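Local structure of serine-rich Repeat Adhesion Glycoprotein (Srr1) (Streptococcus agalactiae, 4MBO) at residues A[77-82]-A[120-125]; A[93-96]-A[101-104]; A[260-263]-A[268-271]. The protein probably serves as a cell-surface adhesin that binds host fibrinogen. All blocks are in the same frame, centred on the assembly; numbering follows the deposited sequence. Where two conformers were deposited one is given.

Interactions 1 and 2 belong to one immunoglobulin-like region and touch each other, their centres about 9 Å apart. Along the chain the 93-96/101-104 hairpin is nested inside the loop that 77-82 and 120-125 close, and the two contacts are tied through the backbone: Leu-77 O lies 2.7 Å from Tyr-95 N, a probable hydrogen bond. Interaction 3 follows later in sequence, in the fibrinogen-binding adhesin family region, on the opposite side of the chain's centre, with its centre about 40 Å from interaction 1 and 42 Å from interaction 2. The elongated chain is thus built of two beta-rich regions in series, interactions 1 and 2 lying in the first and interaction 3 in the second.

Interaction 1: A[77-82]-A[120-125]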
loop_
_atom_site.group_PDB
_atom_site.type_symbol
_atom_site.label_atom_id
_atom_site.label_comp_id
_atom_site.label_asym_id
_atom_site.label_seq_id
_atom_site.Cartn_x
_atom_site.Cartn_y
_atom_site.Cartn_z
ATOM N N LEU A 77 -3.099 -3.359 12.800
ATOM C CA LEU A 77 -3.190 -2.123 13.612
ATOM C C LEU A 77 -2.190 -2.123 14.766
ATOM O O LEU A 77 -1.699 -1.060 15.167
ATOM C CB LEU A 77 -4.593 -1.953 14.161
ATOM C CG LEU A 77 -5.674 -1.749 13.109
ATOM C CD1 LEU A 77 -7.025 -1.717 13.810
ATOM C CD2 LEU A 77 -5.427 -0.515 12.287
ATOM N N LYS A 78 -1.887 -3.296 15.299
ATOM C CA LYS A 78 -0.934 -3.403 16.378
ATOM C C LYS A 78 0.417 -2.900 15.893
ATOM O O LYS A 78 0.688 -2.861 14.689
ATOM C CB LYS A 78 -0.802 -4.870 16.804
ATOM C CG LYS A 78 -2.144 -5.485 17.169
ATOM C CD LYS A 78 -2.515 -5.287 18.620
ATOM C CE LYS A 78 -2.052 -6.474 19.454
ATOM N NZ LYS A 78 -2.802 -7.711 19.107
ATOM N N VAL A 79 1.208 -2.413 16.834
ATOM C CA VAL A 79 2.613 -2.095 16.565
ATOM C C VAL A 79 3.405 -3.011 17.514
ATOM O O VAL A 79 2.830 -3.740 18.296
ATOM C CB VAL A 79 2.959 -0.608 16.739
ATOM C CG1 VAL A 79 2.242 0.224 15.680
ATOM C CG2 VAL A 79 2.651 -0.126 18.140
ATOM N N GLN A 80 4.732 -2.998 17.458
ATOM C CA GLN A 80 5.468 -3.881 18.354
ATOM C C GLN A 80 5.393 -3.448 19.803
ATOM O O GLN A 80 5.289 -2.250 20.116
ATOM C CB GLN A 80 6.941 -4.025 17.926
ATOM C CG GLN A 80 7.116 -4.545 16.497
ATOM C CD GLN A 80 6.489 -5.918 16.267
ATOM O OE1 GLN A 80 5.643 -6.087 15.380
ATOM N NE2 GLN A 80 6.861 -6.890 17.091
ATOM N N ASP A 81 5.400 -4.444 20.667
ATOM C CA ASP A 81 5.398 -4.230 22.083
ATOM C C ASP A 81 6.683 -3.503 22.488
ATOM O O ASP A 81 7.732 -3.592 21.809
ATOM C CB ASP A 81 5.388 -5.574 22.842
ATOM C CG ASP A 81 4.151 -6.428 22.556
ATOM O OD1 ASP A 81 3.066 -5.871 22.235
ATOM O OD2 ASP A 81 4.277 -7.675 22.702
ATOM N N ILE A 82 6.600 -2.822 23.611
ATOM C CA ILE A 82 7.764 -2.214 24.228
ATOM C C ILE A 82 8.169 -3.130 25.380
ATOM O O ILE A 82 7.359 -3.404 26.259
ATOM C CB ILE A 82 7.468 -0.818 24.732
ATOM C CG1 ILE A 82 7.007 0.081 23.584
ATOM C CG2 ILE A 82 8.718 -0.224 25.371
ATOM C CD1 ILE A 82 6.785 1.523 23.990
ATOM N N VAL A 120 12.065 2.753 21.017
ATOM C CA VAL A 120 11.406 2.095 19.910
ATOM C C VAL A 120 11.920 2.573 18.554
ATOM O O VAL A 120 12.229 3.777 18.376
ATOM C CB VAL A 120 9.883 2.421 19.955
ATOM C CG1 VAL A 120 9.141 1.872 18.727
ATOM C CG2 VAL A 120 9.259 1.887 21.231
ATOM N N ASN A 121 12.051 1.599 17.644
ATOM C CA ASN A 121 12.348 1.820 16.239
ATOM C C ASN A 121 11.248 1.100 15.470
ATOM O O ASN A 121 10.838 -0.007 15.851
ATOM C CB ASN A 121 13.674 1.197 15.827
ATOM C CG ASN A 121 14.864 1.893 16.426
ATOM O OD1 ASN A 121 15.123 3.069 16.155
ATOM N ND2 ASN A 121 15.635 1.157 17.184
ATOM N N MET A 122 10.710 1.731 14.434
ATOM C CA MET A 122 9.746 1.026 13.590
ATOM C C MET A 122 9.666 1.672 12.208
ATOM O O MET A 122 9.950 2.878 12.048
ATOM C CB MET A 122 8.357 1.056 14.214
ATOM C CG MET A 122 7.698 2.383 14.050
ATOM S SD MET A 122 6.005 2.420 14.703
ATOM C CE MET A 122 6.438 2.444 16.391
ATOM N N PRO A 123 9.304 0.871 11.196
ATOM C CA PRO A 123 9.087 1.476 9.894
ATOM C C PRO A 123 7.772 2.256 9.842
ATOM O O PRO A 123 6.778 1.905 10.487
ATOM C CB PRO A 123 9.026 0.270 8.935
ATOM C CG PRO A 123 8.566 -0.832 9.786
ATOM C CD PRO A 123 9.183 -0.588 11.149
ATOM N N VAL A 124 7.809 3.343 9.103
ATOM C CA VAL A 124 6.606 4.135 8.809
ATOM C C VAL A 124 6.635 4.448 7.315
ATOM O O VAL A 124 7.697 4.561 6.723
ATOM C CB VAL A 124 6.467 5.419 9.627
ATOM C CG1 VAL A 124 6.238 5.112 11.098
ATOM C CG2 VAL A 124 7.631 6.354 9.455
ATOM N N TRP A 125 5.446 4.590 6.726
ATOM C CA TRP A 125 5.305 4.807 5.313
ATOM C C TRP A 125 4.487 6.050 4.995
ATOM O O TRP A 125 3.508 6.343 5.701
ATOM C CB TRP A 125 4.509 3.643 4.696
ATOM C CG TRP A 125 5.212 2.354 4.541
ATOM C CD1 TRP A 125 5.741 1.862 3.386
ATOM C CD2 TRP A 125 5.416 1.361 5.537
ATOM N NE1 TRP A 125 6.276 0.631 3.605
ATOM C CE2 TRP A 125 6.079 0.288 4.915
ATOM C CE3 TRP A 125 5.065 1.256 6.898
ATOM C CZ2 TRP A 125 6.461 -0.862 5.604
ATOM C CZ3 TRP A 125 5.428 0.093 7.580
ATOM C CH2 TRP A 125 6.110 -0.945 6.928
#
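Ile-82 and Val-120 mark the closest passage of the two backbones, and even there their CA atoms stay 7.1 Å apart. The extended segment 77-82, a loop that runs into strand 82-83 at Ile-82, heads roughly opposite in direction to the strand carrying 120-125, and farther along, the gap widens to 8.3 Å between Val-79 CA and Met-122 CA. Such spacing is too wide for main-chain pairing, so side chains alone fill the interval. Its backbone hydrogen bonds go instead to strand 89-95, in the sheet it borders: Val-79 pairs with Gly-93, and Ile-82 with Leu-90 and Ala-91.

At the tighter end Ile-82 does the reaching. Its CG1 lies opposite the carbonyl carbon (chi1 -59°) and the chain then continues fully extended to CD1, which lets both carbons share one partner: Val-120 CG2 sits 3.7 Å from Ile-82 CD1 and equally close to Ile-82 CG1. The two side chains cross at about a right angle, so a methyl branch of the valine lies against the shank and end of the isoleucine.

At the other end the touch is lighter. Val-79 offers CG1 to the sulfur of Met-122, and this CG1 to SD separation is 4.5 Å. The methionine is extended from CA to SD and then turns at the sulfur (chi3 74°), carrying CE toward Tyr-104, whose side chain also packs on Val-79, Ile-82 and Val-120. That tyrosine therefore fills in between the two direct apolar contacts.

Val-120 is bonded through its backbone to Phe-47 of the adjoining strand 43-51. With the loop attached to the edge of the sheet that holds 89-95, and 120-125 in the facing sheet, the arrangement is the buried, apolar sheet-to-sheet packing of an immunoglobulin-like beta sandwich.

Interaction 2: A[93-96]-A[101-104]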
loop_
_atom_site.group_PDB
_atom_site.type_symbol
_atom_site.label_atom_id
_atom_site.label_comp_id
_atom_site.label_asym_id
_atom_site.label_seq_id
_atom_site.Cartn_x
_atom_site.Cartn_y
_atom_site.Cartn_z
ATOM N N GLY A 93 0.865 -1.478 21.917
ATOM C CA GLY A 93 0.464 -0.319 21.163
ATOM C C GLY A 93 -0.312 -0.618 19.917
ATOM O O GLY A 93 -0.259 -1.733 19.383
ATOM N N SER A 94 -1.062 0.380 19.483
ATOM C CA SER A 94 -1.844 0.249 18.266
ATOM C C SER A 94 -1.908 1.572 17.521
ATOM O O SER A 94 -1.921 2.654 18.136
ATOM C CB SER A 94 -3.257 -0.270 18.547
ATOM O OG SER A 94 -3.937 0.553 19.452
ATOM N N TYR A 95 -1.917 1.451 16.197
ATOM C CA TYR A 95 -2.059 2.574 15.298
ATOM C C TYR A 95 -3.526 2.724 14.961
ATOM O O TYR A 95 -4.262 1.726 14.829
ATOM C CB TYR A 95 -1.285 2.315 14.002
ATOM C CG TYR A 95 -1.570 3.283 12.911
ATOM C CD1 TYR A 95 -1.033 4.546 12.909
ATOM C CD2 TYR A 95 -2.379 2.913 11.834
ATOM C CE1 TYR A 95 -1.315 5.449 11.896
ATOM C CE2 TYR A 95 -2.639 3.795 10.817
ATOM C CZ TYR A 95 -2.102 5.066 10.837
ATOM O OH TYR A 95 -2.353 5.994 9.839
ATOM N N SER A 96 -3.958 3.975 14.870
ATOM C CA SER A 96 -5.310 4.343 14.487
ATOM C C SER A 96 -5.363 5.044 13.164
ATOM O O SER A 96 -4.803 6.122 13.020
ATOM C CB SER A 96 -5.887 5.330 15.503
ATOM O OG SER A 96 -7.166 5.800 15.046
ATOM N N ASN A 101 -2.510 8.356 15.056
ATOM C CA ASN A 101 -1.714 8.266 16.285
ATOM C C ASN A 101 -1.442 6.835 16.668
ATOM O O ASN A 101 -2.249 5.920 16.395
ATOM C CB ASN A 101 -2.416 8.889 17.486
ATOM C CG ASN A 101 -2.598 10.381 17.352
ATOM O OD1 ASN A 101 -1.945 11.006 16.556
ATOM N ND2 ASN A 101 -3.500 10.931 18.135
ATOM N N ILE A 102 -0.278 6.623 17.290
ATOM C CA ILE A 102 0.074 5.346 17.873
ATOM C C ILE A 102 -0.118 5.486 19.395
ATOM O O ILE A 102 0.517 6.319 20.043
ATOM C CB ILE A 102 1.508 4.936 17.593
ATOM C CG1 ILE A 102 1.848 5.088 16.093
ATOM C CG2 ILE A 102 1.718 3.525 18.095
ATOM C CD1 ILE A 102 3.313 5.077 15.796
ATOM N N THR A 103 -1.017 4.703 19.954
ATOM C CA THR A 103 -1.331 4.751 21.359
ATOM C C THR A 103 -0.765 3.526 22.035
ATOM O O THR A 103 -1.046 2.377 21.637
ATOM C CB THR A 103 -2.846 4.776 21.618
ATOM O OG1 THR A 103 -3.415 5.918 20.992
ATOM C CG2 THR A 103 -3.198 4.823 23.104
ATOM N N TYR A 104 0.054 3.775 23.050
ATOM C CA TYR A 104 0.650 2.732 23.873
ATOM C C TYR A 104 0.003 2.722 25.247
ATOM O O TYR A 104 -0.229 3.766 25.851
ATOM C CB TYR A 104 2.147 2.955 24.037
ATOM C CG TYR A 104 2.947 2.680 22.796
ATOM C CD1 TYR A 104 3.440 1.404 22.530
ATOM C CD2 TYR A 104 3.264 3.694 21.922
ATOM C CE1 TYR A 104 4.199 1.172 21.377
ATOM C CE2 TYR A 104 4.005 3.477 20.786
ATOM C CZ TYR A 104 4.481 2.222 20.527
ATOM O OH TYR A 104 5.210 2.069 19.372
#
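Ser-94 and Thr-103 form the hydrogen-bonded pair of this antiparallel hairpin. Ser-94 N donates to Thr-103 O at 2.9 Å, and the return bond from Thr-103 N to Ser-94 O has the same length; in both, the donor is tilted out of the carbonyl plane. Two residues nearer the turn, Ser-96 N reaches Asn-101 O at 3.0 Å and approaches nearly along the C=O axis.

The side chains of Tyr-95, Ile-102 and Tyr-104 share one face. Gly-93 has none to offer there, and the Tyr-104 ring comes in obliquely over its backbone, with CD1 3.7 Å from Gly-93 CA. Tyr-95 has CG turned opposite its backbone N (chi1 169°), and with chi2 at 77° it is an edge of the ring that meets Ile-102, Tyr-95 CD1 to Ile-102 CG1 being 4.3 Å. Ser-94 and Thr-103 occupy the reverse face.

Farther out, the turn is tied by side-chain hydroxyls: Ser-96 OG accepts from the backbone N of Thr-99, and Thr-99 OG1 in turn accepts from Asn-101 N. The side chain of Asn-101 lies about 4 Å from a bound calcium ion.

Strand 59-64 flanks 101-106, with Phe-60 and Tyr-104 laying their rings nearly parallel, while the loop 77-82 borders the outer side of 93-95. Strand 116-126 covers the Ile-102 and Tyr-104 face through Met-122 and, at Tyr-104, Val-120.

Interaction 3: A[260-263]-A[268-271]; sequences YSYT and KITI
Tyr-262 leans across its hairpin onto Ile-271 and Ile-269, and can be followed outward atom by atom. Its CB lies 3.8 Å from Ile-271 CG1 and also close to the carbonyl oxygen of Thr-270. The first torsion sets CG between the backbone N and carbonyl carbon (chi1 65°), swinging the ring along the partner strand toward Ile-269. There CG just meets the CG2 methyl, and CD1 settles 3.9 Å from that same Ile-269 CG2, in an oblique approach. Past CD1 the ring draws away, so that the tip atom OH ends 6.0 Å from Ile-269 CD1. Val-230 of strand 229-235 also touches this side chain. Tyr-260 continues the row, its CB on Ile-271 CG2, before its ring turns off to meet Trp-273 and Tyr-284 edge-to-face.

The backbone is joined at Thr-263 and Thr-270. Thr-263 N donates in the carbonyl plane to Thr-270 O at 3.0 Å, while Thr-270 N returns to Thr-263 O with the donor tilted 26° from the carbonyl plane of Thr-263. Thr-270 O accepts a second bond, from a water that also bonds weakly to Ser-261 O; the water fills in where the chains drift apart.

On the reverse face, the two threonine side chains stand side by side, pointing the same way, with Thr-263 OG1 3.3 Å from Thr-270 CB. A second water bonds both hydroxyls at 2.9 Å, counted to Thr-263 OG1 and Thr-270 OG1, and donates to Lys-268 O, bridging the strands near the turn.

The pattern is an antiparallel beta hairpin at the margin of a five-stranded sheet: 262-264 is the outermost strand, 269-272 pairs onward with 210-215, and the whole falls within the region matching the C-terminal part of bacterial fibrinogen-binding adhesins.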
loop_
_atom_site.group_PDB
_atom_site.type_symbol
_atom_site.label_atom_id
_atom_site.label_comp_id
_atom_site.label_asym_id
_atom_site.label_seq_id
_atom_site.Cartn_x
_atom_site.Cartn_y
_atom_site.Cartn_z
ATOM N N TYR A 260 -18.022 -8.637 -18.575
ATOM C CA TYR A 260 -16.770 -9.196 -19.087
ATOM C C TYR A 260 -16.398 -10.466 -18.385
ATOM O O TYR A 260 -15.594 -10.460 -17.449
ATOM C CB TYR A 260 -15.647 -8.170 -18.956
ATOM C CG TYR A 260 -15.923 -6.925 -19.731
ATOM C CD1 TYR A 260 -15.728 -6.903 -21.098
ATOM C CD2 TYR A 260 -16.374 -5.772 -19.112
ATOM C CE1 TYR A 260 -16.014 -5.780 -21.835
ATOM C CE2 TYR A 260 -16.645 -4.648 -19.834
ATOM C CZ TYR A 260 -16.441 -4.643 -21.181
ATOM O OH TYR A 260 -16.748 -3.530 -21.900
ATOM N N SER A 261 -16.981 -11.548 -18.847
ATOM C CA SER A 261 -16.665 -12.849 -18.312
ATOM C C SER A 261 -15.184 -13.181 -18.553
ATOM O O SER A 261 -14.526 -12.612 -19.439
ATOM C CB SER A 261 -17.561 -13.906 -18.929
ATOM O OG SER A 261 -17.385 -14.036 -20.336
ATOM N N TYR A 262 -14.679 -14.109 -17.769
ATOM C CA TYR A 262 -13.298 -14.474 -17.890
ATOM C C TYR A 262 -13.130 -15.961 -17.754
ATOM O O TYR A 262 -14.002 -16.658 -17.209
ATOM C CB TYR A 262 -12.468 -13.734 -16.838
ATOM C CG TYR A 262 -12.783 -14.102 -15.387
ATOM C CD1 TYR A 262 -12.177 -15.191 -14.768
ATOM C CD2 TYR A 262 -13.708 -13.362 -14.631
ATOM C CE1 TYR A 262 -12.494 -15.563 -13.451
ATOM C CE2 TYR A 262 -14.019 -13.714 -13.313
ATOM C CZ TYR A 262 -13.417 -14.812 -12.728
ATOM O OH TYR A 262 -13.658 -15.205 -11.432
ATOM N N THR A 263 -12.017 -16.459 -18.280
ATOM C CA THR A 263 -11.643 -17.857 -18.095
ATOM C C THR A 263 -10.543 -17.895 -17.038
ATOM O O THR A 263 -9.812 -16.910 -16.826
ATOM C CB THR A 263 -11.155 -18.538 -19.387
ATOM O OG1 THR A 263 -10.047 -17.842 -19.912
ATOM C CG2 THR A 263 -12.241 -18.562 -20.405
ATOM N N LYS A 268 -3.810 -18.852 -15.144
ATOM C CA LYS A 268 -4.053 -17.606 -15.889
ATOM C C LYS A 268 -5.515 -17.284 -15.879
ATOM O O LYS A 268 -6.349 -18.166 -16.069
ATOM C CB LYS A 268 -3.711 -17.696 -17.386
ATOM C CG LYS A 268 -2.267 -17.788 -17.795
ATOM C CD LYS A 268 -2.143 -17.666 -19.320
ATOM C CE LYS A 268 -3.204 -18.465 -20.067
ATOM N NZ LYS A 268 -2.876 -18.677 -21.519
ATOM N N ILE A 269 -5.799 -16.002 -15.738
ATOM C CA ILE A 269 -7.147 -15.428 -15.868
ATOM C C ILE A 269 -7.103 -14.641 -17.184
ATOM O O ILE A 269 -6.181 -13.836 -17.415
ATOM C CB ILE A 269 -7.477 -14.498 -14.693
ATOM C CG1 ILE A 269 -7.742 -15.339 -13.451
ATOM C CG2 ILE A 269 -8.663 -13.587 -14.999
ATOM C CD1 ILE A 269 -7.784 -14.539 -12.168
ATOM N N THR A 270 -8.071 -14.893 -18.069
ATOM C CA THR A 270 -8.120 -14.261 -19.365
ATOM C C THR A 270 -9.450 -13.543 -19.537
ATOM O O THR A 270 -10.520 -14.144 -19.454
ATOM C CB THR A 270 -8.000 -15.315 -20.503
ATOM O OG1 THR A 270 -6.756 -16.033 -20.360
ATOM C CG2 THR A 270 -8.018 -14.644 -21.858
ATOM N N ILE A 271 -9.370 -12.232 -19.742
ATOM C CA ILE A 271 -10.517 -11.356 -19.945
ATOM C C ILE A 271 -10.523 -10.835 -21.365
ATOM O O ILE A 271 -9.595 -10.143 -21.765
ATOM C CB ILE A 271 -10.464 -10.131 -19.006
ATOM C CG1 ILE A 271 -10.466 -10.606 -17.557
ATOM C CG2 ILE A 271 -11.663 -9.235 -19.249
ATOM C CD1 ILE A 271 -9.966 -9.557 -16.560
HETATM O O HOH W 1 -12.392 -14.076 -21.493
HETATM O O HOH W 2 -7.478 -18.256 -18.703
#